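Local structure of arginine--tRNA ligase (Campylobacter jejuni, 3FNR) at residues A[28-33]-A[235-240]; A[66-71]-A[390-395]; A[74-79]-A[163-168]; A[34-39]-A[70-75]. The protein catalyses the ATP-dependent attachment of L-arginine to tRNA(Arg), releasing AMP and diphosphate, as a monomeric class I aminoacyl-tRNA synthetase. The protein carries 1 engineered substitution. All coordinates share one frame; numbering follows the deposited sequence. Where two conformers were deposited one is given.

Interaction 1 of 4, residues A[28-33]-A[235-240]. With SO4 (sulfate ion), chain B.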
# COMPACT_ATOMS: atom_id res chain seq x y z
N LYS A 28 6.55 -0.37 21.13
CA LYS A 28 7.90 -0.02 20.72
C LYS A 28 8.16 1.46 20.95
O LYS A 28 7.22 2.24 21.18
CB LYS A 28 8.11 -0.35 19.23
CG LYS A 28 7.91 -1.80 18.85
CD LYS A 28 9.20 -2.60 18.98
CE LYS A 28 8.99 -4.04 18.56
NZ LYS A 28 8.19 -4.79 19.56
N GLN A 29 9.42 1.85 20.85
CA GLN A 29 9.81 3.23 21.11
C GLN A 29 9.86 4.09 19.84
O GLN A 29 9.51 5.27 19.87
CB GLN A 29 11.15 3.26 21.85
CG GLN A 29 11.12 2.72 23.29
CD GLN A 29 10.35 3.60 24.27
OE1 GLN A 29 9.74 3.11 25.22
NE2 GLN A 29 10.39 4.92 24.05
N GLU A 30 10.31 3.48 18.74
CA GLU A 30 10.44 4.18 17.46
C GLU A 30 9.08 4.36 16.79
O GLU A 30 8.31 3.41 16.67
CB GLU A 30 11.38 3.41 16.55
CG GLU A 30 11.89 4.23 15.37
CD GLU A 30 12.95 3.51 14.55
OE1 GLU A 30 13.35 4.06 13.50
OE2 GLU A 30 13.38 2.39 14.94
N SER A 31 8.79 5.59 16.36
CA SER A 31 7.52 5.93 15.70
C SER A 31 7.76 6.36 14.27
O SER A 31 8.84 6.85 13.95
CB SER A 31 6.84 7.07 16.45
OG SER A 31 7.68 8.21 16.46
N PHE A 32 6.76 6.20 13.42
CA PHE A 32 6.92 6.49 12.00
C PHE A 32 5.76 7.27 11.41
O PHE A 32 4.61 7.10 11.82
CB PHE A 32 7.08 5.20 11.18
CG PHE A 32 8.21 4.32 11.62
CD1 PHE A 32 9.44 4.38 10.99
CD2 PHE A 32 8.04 3.41 12.67
CE1 PHE A 32 10.50 3.57 11.39
CE2 PHE A 32 9.09 2.60 13.08
CZ PHE A 32 10.32 2.67 12.43
N LEU A 33 6.07 8.11 10.43
CA LEU A 33 5.05 8.71 9.58
C LEU A 33 5.27 8.31 8.13
O LEU A 33 6.24 8.72 7.50
CB LEU A 33 5.05 10.25 9.70
CG LEU A 33 4.06 11.01 8.79
CD1 LEU A 33 2.61 10.63 9.08
CD2 LEU A 33 4.25 12.52 8.90
N TYR A 235 7.80 12.46 15.02
CA TYR A 235 7.98 11.05 14.64
C TYR A 235 9.46 10.69 14.58
O TYR A 235 10.28 11.50 14.17
CB TYR A 235 7.34 10.77 13.27
CG TYR A 235 5.85 10.92 13.27
CD1 TYR A 235 5.02 9.88 13.69
CD2 TYR A 235 5.25 12.11 12.84
CE1 TYR A 235 3.64 10.02 13.69
CE2 TYR A 235 3.88 12.26 12.84
CZ TYR A 235 3.08 11.22 13.27
OH TYR A 235 1.72 11.37 13.26
N GLY A 236 9.78 9.46 14.97
CA GLY A 236 11.15 8.96 14.87
C GLY A 236 11.69 9.02 13.46
O GLY A 236 12.84 9.39 13.25
N LYS A 237 10.85 8.67 12.49
CA LYS A 237 11.24 8.61 11.07
C LYS A 237 10.06 8.98 10.17
O LYS A 237 8.92 8.65 10.47
CB LYS A 237 11.70 7.18 10.73
CG LYS A 237 13.15 6.85 11.04
CD LYS A 237 13.93 6.65 9.75
CE LYS A 237 15.08 5.68 9.94
NZ LYS A 237 15.51 5.08 8.63
N CYS A 238 10.34 9.66 9.06
CA CYS A 238 9.37 9.81 7.97
C CYS A 238 9.74 8.90 6.81
O CYS A 238 10.87 8.94 6.31
CB CYS A 238 9.27 11.26 7.47
SG CYS A 238 8.58 12.45 8.65
N ILE A 239 8.78 8.10 6.37
CA ILE A 239 8.97 7.21 5.23
C ILE A 239 8.15 7.69 4.03
O ILE A 239 6.96 8.00 4.18
CB ILE A 239 8.54 5.76 5.58
CG1 ILE A 239 9.15 5.32 6.92
CG2 ILE A 239 8.87 4.81 4.43
CD1 ILE A 239 8.66 3.95 7.41
N ASN A 240 8.79 7.78 2.87
CA ASN A 240 8.10 7.99 1.61
C ASN A 240 8.19 6.74 0.75
O ASN A 240 9.19 6.03 0.77
CB ASN A 240 8.74 9.13 0.82
CG ASN A 240 8.59 10.48 1.49
OD1 ASN A 240 7.83 10.65 2.46
ND2 ASN A 240 9.33 11.46 0.98
S SO4 B . 8.67 -8.11 21.32
O1 SO4 B . 9.74 -8.05 22.32
O2 SO4 B . 7.67 -7.12 21.66
O3 SO4 B . 9.23 -7.83 20.00
O4 SO4 B . 8.04 -9.43 21.31
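F32 pairs with K237 and L33 with C238 in parallel register, and the axes of the two short strands come within 4.7 Å at an angle of 38°. Three backbone bonds hold the pair: K237 N to S31 O, L33 N to K237 O, and I239 N to L33 O at 2.8 Å. S31 adds a side-chain bond at the entry to the strands. Its OG accepts from G236 N at 2.9 Å with an N-H...O angle of 160°. L33 and Y235 make the main side-chain contact on one face. L33 CB sits over the centre of the Y235 ring, 3.7 Å from the centroid, a CH-pi contact. L33 CD2 lies near Y235 CE2. On the opposite face F32 and K237 lie side by side and point the same way, with F32 CD1 3.6 Å from K237 CB. I239 CD1 reaches the same ring atom, F32 CD1, at 3.7 Å. Ahead of the strand, K28 NZ donates to a sulfate oxygen and to L66 O. Strand 31-35 lies between strands 237-243 and 69-76 in the parallel part of the class I catalytic sheet. Strand 267-279 flanks C238 on its other side, and helix 219-231 packs on L33 and C238.

Interaction 2 of 4, residues A[66-71]-A[390-395]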
# COMPACT_ATOMS: atom_id res chain seq x y z
N LEU A 66 3.42 -5.24 15.20
CA LEU A 66 4.65 -5.38 15.95
C LEU A 66 4.80 -4.36 17.09
O LEU A 66 5.79 -4.40 17.82
CB LEU A 66 5.85 -5.32 14.99
CG LEU A 66 5.88 -6.43 13.91
CD1 LEU A 66 7.00 -6.16 12.95
CD2 LEU A 66 6.02 -7.83 14.52
N GLY A 67 3.82 -3.48 17.23
CA GLY A 67 3.78 -2.55 18.36
C GLY A 67 4.39 -1.19 18.08
O GLY A 67 4.61 -0.41 19.01
N TYR A 68 4.66 -0.91 16.81
CA TYR A 68 5.18 0.40 16.43
C TYR A 68 4.03 1.39 16.28
O TYR A 68 2.95 1.02 15.80
CB TYR A 68 5.99 0.32 15.13
CG TYR A 68 7.25 -0.51 15.25
CD1 TYR A 68 7.24 -1.87 14.96
CD2 TYR A 68 8.46 0.07 15.66
CE1 TYR A 68 8.40 -2.64 15.08
CE2 TYR A 68 9.62 -0.70 15.78
CZ TYR A 68 9.58 -2.06 15.48
OH TYR A 68 10.71 -2.84 15.60
N LYS A 69 4.24 2.63 16.73
CA LYS A 69 3.34 3.74 16.43
C LYS A 69 3.61 4.12 14.99
O LYS A 69 4.73 4.46 14.63
CB LYS A 69 3.61 4.94 17.35
CG LYS A 69 3.20 4.72 18.81
CD LYS A 69 3.41 5.99 19.66
CE LYS A 69 4.87 6.18 20.11
NZ LYS A 69 5.40 5.06 20.95
N PHE A 70 2.59 4.04 14.14
CA PHE A 70 2.82 4.16 12.71
C PHE A 70 1.62 4.86 12.08
O PHE A 70 0.53 4.29 11.99
CB PHE A 70 3.02 2.76 12.10
CG PHE A 70 3.74 2.75 10.76
CD1 PHE A 70 5.10 2.47 10.69
CD2 PHE A 70 3.05 2.95 9.58
CE1 PHE A 70 5.76 2.41 9.46
CE2 PHE A 70 3.69 2.89 8.35
CZ PHE A 70 5.05 2.64 8.29
N ASN A 71 1.85 6.10 11.65
CA ASN A 71 0.83 6.91 11.00
C ASN A 71 0.94 6.94 9.50
O ASN A 71 2.04 6.83 8.94
CB ASN A 71 0.87 8.33 11.54
CG ASN A 71 -0.02 8.52 12.73
OD1 ASN A 71 0.36 8.20 13.86
ND2 ASN A 71 -1.22 9.05 12.49
N ALA A 390 11.03 -9.09 8.55
CA ALA A 390 10.44 -8.46 7.38
C ALA A 390 10.29 -6.95 7.56
O ALA A 390 10.57 -6.19 6.64
CB ALA A 390 9.09 -9.08 7.04
N PHE A 391 9.88 -6.53 8.75
CA PHE A 391 9.72 -5.11 9.02
C PHE A 391 11.06 -4.38 9.01
O PHE A 391 11.22 -3.39 8.29
CB PHE A 391 9.02 -4.86 10.36
CG PHE A 391 8.86 -3.41 10.67
CD1 PHE A 391 7.96 -2.63 9.95
CD2 PHE A 391 9.64 -2.80 11.65
CE1 PHE A 391 7.83 -1.27 10.22
CE2 PHE A 391 9.51 -1.45 11.92
CZ PHE A 391 8.59 -0.68 11.21
N GLU A 392 12.00 -4.88 9.81
CA GLU A 392 13.30 -4.24 9.99
C GLU A 392 14.13 -4.12 8.71
O GLU A 392 14.90 -3.17 8.57
CB GLU A 392 14.08 -4.96 11.10
CG GLU A 392 13.48 -4.74 12.49
CD GLU A 392 13.91 -5.79 13.51
OE1 GLU A 392 13.08 -6.14 14.38
OE2 GLU A 392 15.07 -6.26 13.45
N ALA A 393 13.97 -5.05 7.77
CA ALA A 393 14.69 -5.00 6.50
C ALA A 393 13.85 -4.38 5.38
O ALA A 393 14.35 -4.22 4.27
CB ALA A 393 15.15 -6.41 6.09
N ARG A 394 12.60 -4.05 5.71
CA ARG A 394 11.58 -3.56 4.75
C ARG A 394 11.31 -4.57 3.63
O ARG A 394 10.86 -4.22 2.54
CB ARG A 394 11.94 -2.17 4.18
CG ARG A 394 12.41 -1.12 5.21
CD ARG A 394 11.32 -0.68 6.18
NE ARG A 394 11.77 0.44 7.00
CZ ARG A 394 12.16 0.36 8.26
NH1 ARG A 394 12.55 1.45 8.90
NH2 ARG A 394 12.16 -0.81 8.90
N ALA A 395 11.58 -5.85 3.92
CA ALA A 395 11.43 -6.93 2.95
C ALA A 395 10.09 -7.64 3.11
O ALA A 395 10.01 -8.74 3.66
CB ALA A 395 12.60 -7.92 3.09
O HOH W 1 10.65 -5.52 14.84
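F391 meets three side chains of 66-71 along its length. Its CG is anti to the backbone N (chi1 179°), which carries the ring out toward 66-71. F391 CB touches L66 CD1 at 3.5 Å, and the two side chains slide past each other in opposite directions. F391 CG is still near the same methyl. Along one side of the ring, F391 CD2 lies 3.7 Å from Y68 CE1. F391 CE2 stands over one face of the Y68 ring, offset toward its rim, 3.6 Å from Y68 CE1. The two ring planes are 32° apart and their centroids 4.5 Å. On the other side, F391 CE1 is 4.3 Å from F70 CE1. At the tip, F391 CZ comes near Y68 CD1. The contact joins the class I catalytic domain to the helical DALR anticodon-binding domain. Both segments contain a Schellman motif: G67 follows helix 50-65 and R394 follows helix 383-393, each with positive phi and two bonds back into the last turn. One of these is R394 N to F391 O. At the polar rim one water bridges the domains, accepting from Y68 OH at 2.8 Å and donating to E392 OE1. L59 and A63 of helix 50-65 also pack on F391.

Interaction 3 of 4, residues A[74-79]-A[163-168]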
# COMPACT_ATOMS: atom_id res chain seq x y z
N TYR A 74 -1.81 10.98 3.16
CA TYR A 74 -1.95 11.13 1.72
C TYR A 74 -1.94 12.62 1.45
O TYR A 74 -2.68 13.38 2.08
CB TYR A 74 -3.27 10.50 1.28
CG TYR A 74 -3.60 10.47 -0.20
CD1 TYR A 74 -3.85 11.65 -0.92
CD2 TYR A 74 -3.75 9.26 -0.87
CE1 TYR A 74 -4.18 11.62 -2.27
CE2 TYR A 74 -4.10 9.22 -2.23
CZ TYR A 74 -4.31 10.40 -2.92
OH TYR A 74 -4.64 10.37 -4.25
N TYR A 75 -1.10 13.03 0.50
CA TYR A 75 -1.00 14.42 0.12
C TYR A 75 -1.86 14.67 -1.10
O TYR A 75 -1.65 14.05 -2.15
CB TYR A 75 0.45 14.77 -0.20
CG TYR A 75 0.69 16.23 -0.51
CD1 TYR A 75 0.73 17.17 0.52
CD2 TYR A 75 0.90 16.66 -1.81
CE1 TYR A 75 0.96 18.51 0.24
CE2 TYR A 75 1.12 18.00 -2.10
CZ TYR A 75 1.16 18.92 -1.06
OH TYR A 75 1.40 20.25 -1.33
N VAL A 76 -2.82 15.59 -0.96
CA VAL A 76 -3.75 15.94 -2.04
C VAL A 76 -3.24 17.18 -2.79
O VAL A 76 -3.22 18.27 -2.23
CB VAL A 76 -5.18 16.22 -1.50
CG1 VAL A 76 -6.17 16.26 -2.63
CG2 VAL A 76 -5.60 15.15 -0.48
N ASN A 77 -2.82 17.00 -4.03
CA ASN A 77 -2.35 18.11 -4.86
C ASN A 77 -3.55 18.88 -5.40
O ASN A 77 -3.86 18.80 -6.59
CB ASN A 77 -1.50 17.62 -6.04
CG ASN A 77 -0.10 17.18 -5.63
OD1 ASN A 77 0.76 18.02 -5.37
ND2 ASN A 77 0.13 15.87 -5.60
N ASP A 78 -4.21 19.63 -4.53
CA ASP A 78 -5.51 20.22 -4.87
C ASP A 78 -5.49 21.73 -5.07
O ASP A 78 -6.50 22.40 -4.84
CB ASP A 78 -6.57 19.80 -3.86
CG ASP A 78 -6.38 20.42 -2.48
OD1 ASP A 78 -7.36 20.41 -1.71
OD2 ASP A 78 -5.27 20.92 -2.16
N ALA A 79 -4.35 22.27 -5.50
CA ALA A 79 -4.25 23.67 -5.86
C ALA A 79 -5.16 23.93 -7.06
O ALA A 79 -5.33 23.05 -7.90
CB ALA A 79 -2.82 24.03 -6.21
N ASP A 163 -4.96 7.15 7.01
CA ASP A 163 -5.48 7.81 8.21
C ASP A 163 -5.59 9.34 8.17
O ASP A 163 -6.27 9.94 9.01
CB ASP A 163 -4.68 7.35 9.44
CG ASP A 163 -4.99 5.91 9.83
OD1 ASP A 163 -5.82 5.26 9.16
OD2 ASP A 163 -4.42 5.42 10.83
N SER A 164 -4.95 9.97 7.19
CA SER A 164 -4.97 11.42 7.08
C SER A 164 -4.78 11.87 5.65
O SER A 164 -3.81 11.50 5.00
CB SER A 164 -3.90 12.06 7.98
OG SER A 164 -4.01 13.48 7.99
N TYR A 165 -5.71 12.67 5.15
CA TYR A 165 -5.58 13.30 3.84
C TYR A 165 -5.31 14.79 4.05
O TYR A 165 -6.07 15.47 4.76
CB TYR A 165 -6.85 13.07 3.00
CG TYR A 165 -7.02 11.63 2.54
CD1 TYR A 165 -7.41 10.62 3.43
CD2 TYR A 165 -6.76 11.26 1.21
CE1 TYR A 165 -7.55 9.29 3.01
CE2 TYR A 165 -6.91 9.94 0.79
CZ TYR A 165 -7.30 8.96 1.69
OH TYR A 165 -7.44 7.65 1.27
N VAL A 166 -4.22 15.30 3.47
CA VAL A 166 -3.83 16.70 3.66
C VAL A 166 -3.85 17.49 2.36
O VAL A 166 -3.49 16.98 1.31
CB VAL A 166 -2.43 16.87 4.36
CG1 VAL A 166 -2.49 16.42 5.75
CG2 VAL A 166 -1.35 16.10 3.63
N SER A 167 -4.24 18.76 2.44
CA SER A 167 -4.40 19.61 1.27
C SER A 167 -3.17 20.47 1.00
O SER A 167 -2.60 21.05 1.92
CB SER A 167 -5.64 20.49 1.43
OG SER A 167 -5.74 21.43 0.37
N GLU A 168 -2.78 20.53 -0.27
CA GLU A 168 -1.75 21.45 -0.77
C GLU A 168 -2.11 22.90 -0.43
O GLU A 168 -1.25 23.68 -0.01
CB GLU A 168 -1.60 21.27 -2.29
CG GLU A 168 -0.63 22.23 -2.98
CD GLU A 168 -0.41 21.91 -4.46
OE1 GLU A 168 0.66 22.27 -4.99
OE2 GLU A 168 -1.31 21.30 -5.09
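Strand 165-167 extends the parallel part of the catalytic sheet beyond strand 69-76. Y74 pairs with Y165, Y75 with V166 and V76 with S167. Four backbone bonds run between them: Y74 N to S164 O, V166 N to Y74 O, V76 N to V166 O at 2.7 Å, and E168 N to V76 O. On one face the rings of Y74 and Y165 form an offset stack, centroids 4.9 Å apart and planes at 30°. Y165 CE2 stands over one face of the Y74 ring toward its rim, 3.5 Å from Y74 CG. Y74 CB in turn lies over a face of the Y165 ring. The Y74 hydroxyl itself bonds to A39 O. On the other face Y75 and V166 cross at about a right angle, and Y75 OH reaches E168 CG at 3.3 Å. Past the strands the chain turns through N77, the centre of an inverse gamma turn. S167 OG donates to D78 OD2 at 2.6 Å, on the syn lone pair. The side chain of E168 is extended, with CG anti to the backbone N (chi1 176°). Its OE2 accepts from A79 N at 3.2 Å, from above the carboxylate plane. Helix 136-157 covers the Y74 and V76 face. Parallel strands joined through intervening helices are typical of the Rossmann-type catalytic fold of class I synthetases.

Interaction 4 of 4, residues A[34-39]-A[70-75]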
# COMPACT_ATOMS: atom_id res chain seq x y z
N LEU A 34 4.34 7.52 7.60
CA LEU A 34 4.40 7.10 6.20
C LEU A 34 3.48 7.93 5.32
O LEU A 34 2.27 7.99 5.55
CB LEU A 34 3.99 5.62 6.07
CG LEU A 34 4.41 4.64 4.96
CD1 LEU A 34 3.26 3.67 4.71
CD2 LEU A 34 4.87 5.27 3.66
N GLU A 35 4.04 8.54 4.29
CA GLU A 35 3.22 9.20 3.30
C GLU A 35 3.37 8.42 2.02
O GLU A 35 4.48 8.26 1.51
CB GLU A 35 3.65 10.65 3.07
CG GLU A 35 2.82 11.35 1.98
CD GLU A 35 3.69 12.02 0.92
OE1 GLU A 35 4.79 12.51 1.27
OE2 GLU A 35 3.28 12.04 -0.26
N TYR A 36 2.24 7.93 1.51
CA TYR A 36 2.26 7.12 0.30
C TYR A 36 1.02 7.31 -0.57
O TYR A 36 0.03 7.92 -0.14
CB TYR A 36 2.52 5.64 0.63
CG TYR A 36 1.38 4.86 1.28
CD1 TYR A 36 0.86 5.21 2.53
CD2 TYR A 36 0.86 3.74 0.65
CE1 TYR A 36 -0.16 4.48 3.13
CE2 TYR A 36 -0.17 3.00 1.23
CZ TYR A 36 -0.67 3.37 2.46
OH TYR A 36 -1.67 2.61 3.02
N VAL A 37 1.09 6.76 -1.78
CA VAL A 37 0.10 6.91 -2.85
C VAL A 37 0.11 8.35 -3.35
O VAL A 37 0.75 8.63 -4.36
CB VAL A 37 -1.34 6.38 -2.50
CG1 VAL A 37 -2.20 6.32 -3.75
CG2 VAL A 37 -1.30 4.99 -1.86
N SER A 38 -0.60 9.24 -2.65
CA SER A 38 -0.63 10.68 -2.94
C SER A 38 -0.83 11.01 -4.41
O SER A 38 -0.11 11.83 -4.97
CB SER A 38 0.65 11.37 -2.44
OG SER A 38 0.77 11.26 -1.04
N ALA A 39 -1.78 10.34 -5.05
CA ALA A 39 -2.07 10.57 -6.46
C ALA A 39 -2.91 11.84 -6.61
O ALA A 39 -3.68 12.19 -5.71
CB ALA A 39 -2.79 9.39 -7.03
N PHE A 70 2.59 4.04 14.14
CA PHE A 70 2.82 4.16 12.71
C PHE A 70 1.62 4.86 12.08
O PHE A 70 0.53 4.29 11.99
CB PHE A 70 3.02 2.76 12.10
CG PHE A 70 3.74 2.75 10.76
CD1 PHE A 70 5.10 2.47 10.69
CD2 PHE A 70 3.05 2.95 9.58
CE1 PHE A 70 5.76 2.41 9.46
CE2 PHE A 70 3.69 2.89 8.35
CZ PHE A 70 5.05 2.64 8.29
N ASN A 71 1.85 6.10 11.65
CA ASN A 71 0.83 6.91 11.00
C ASN A 71 0.94 6.94 9.50
O ASN A 71 2.04 6.83 8.94
CB ASN A 71 0.87 8.33 11.54
CG ASN A 71 -0.02 8.52 12.73
OD1 ASN A 71 0.36 8.20 13.86
ND2 ASN A 71 -1.22 9.05 12.49
N THR A 72 -0.20 7.09 8.84
CA THR A 72 -0.26 7.18 7.39
C THR A 72 -0.94 8.46 6.92
O THR A 72 -1.89 8.94 7.56
CB THR A 72 -0.99 5.97 6.77
OG1 THR A 72 -2.24 5.77 7.44
CG2 THR A 72 -0.14 4.73 6.94
N GLU A 73 -0.45 8.98 5.80
CA GLU A 73 -0.89 10.26 5.28
C GLU A 73 -0.84 10.29 3.75
O GLU A 73 0.04 9.69 3.13
CB GLU A 73 -0.07 11.41 5.90
CG GLU A 73 -0.58 12.82 5.64
CD GLU A 73 -0.01 13.85 6.60
OE1 GLU A 73 0.82 14.68 6.15
OE2 GLU A 73 -0.39 13.86 7.80
N TYR A 74 -1.81 10.98 3.16
CA TYR A 74 -1.95 11.13 1.72
C TYR A 74 -1.94 12.62 1.45
O TYR A 74 -2.68 13.38 2.08
CB TYR A 74 -3.27 10.50 1.28
CG TYR A 74 -3.60 10.47 -0.20
CD1 TYR A 74 -3.85 11.65 -0.92
CD2 TYR A 74 -3.75 9.26 -0.87
CE1 TYR A 74 -4.18 11.62 -2.27
CE2 TYR A 74 -4.10 9.22 -2.23
CZ TYR A 74 -4.31 10.40 -2.92
OH TYR A 74 -4.64 10.37 -4.25
N TYR A 75 -1.10 13.03 0.50
CA TYR A 75 -1.00 14.42 0.12
C TYR A 75 -1.86 14.67 -1.10
O TYR A 75 -1.65 14.05 -2.15
CB TYR A 75 0.45 14.77 -0.20
CG TYR A 75 0.69 16.23 -0.51
CD1 TYR A 75 0.73 17.17 0.52
CD2 TYR A 75 0.90 16.66 -1.81
CE1 TYR A 75 0.96 18.51 0.24
CE2 TYR A 75 1.12 18.00 -2.10
CZ TYR A 75 1.16 18.92 -1.06
OH TYR A 75 1.40 20.25 -1.33
O HOH W 2 -2.17 14.39 -4.69
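S38 lies over the Y74 ring, with its CA 3.6 Å from the centroid and 8° off the ring normal. V37 CG1 touches the same ring at Y74 CE2. Beyond the ring, Y74 OH donates to A39 O at 2.5 Å. S38 OG accepts from Y75 N at 3.0 Å in a nearly straight bond of 171°. The same OG donates to E35 OE2 at 2.7 Å, on the anti lone pair. E35 thus fixes the serine that receives the Y75 amide, and E35 OE1 is itself held by a salt bridge to K230. The turn carrying S38 leads into the 'HIGH' region, whose first residue is A39. Before the turn the segments pair as parallel strands, L34 with T72 and E35 with E73. L34 N bonds to N71 O, E73 N to L34 O, and Y36 N to E73 O. L34 CB packs on F70 CE2 at 3.6 Å, and L34 CD1 lies at the ring edge. Y36 CE1 meets T72 CG2 at 3.8 Å. The T72 hydroxyl is bonded to D163 N. Strands 31-35 and 69-76 belong to one beta-alpha-beta unit. Its helix 50-65 packs on L34, F70 and T72, while strands 237-243 and 165-167 flank the pair.

From the N terminus, strand 31-35 is used first, by interaction 1 and then by interaction 4. Interaction 4 closes the short loop through helix 50-65. Strand 69-76 then serves interactions 2, 4 and 3 in turn along its length. Interaction 3 closes a mostly helical loop to strand 165-167. Interactions 3 and 4 share Y74 and Y75, and both nest inside the longer loop that interaction 1 closes at strand 237-243. Interaction 2 crosses interaction 1, since its second segment lies far beyond 240, and it encloses interaction 3. Interactions 1, 3 and 4 join four neighbouring strands of the catalytic sheet, and interaction 2 ties that sheet to the anticodon-binding domain.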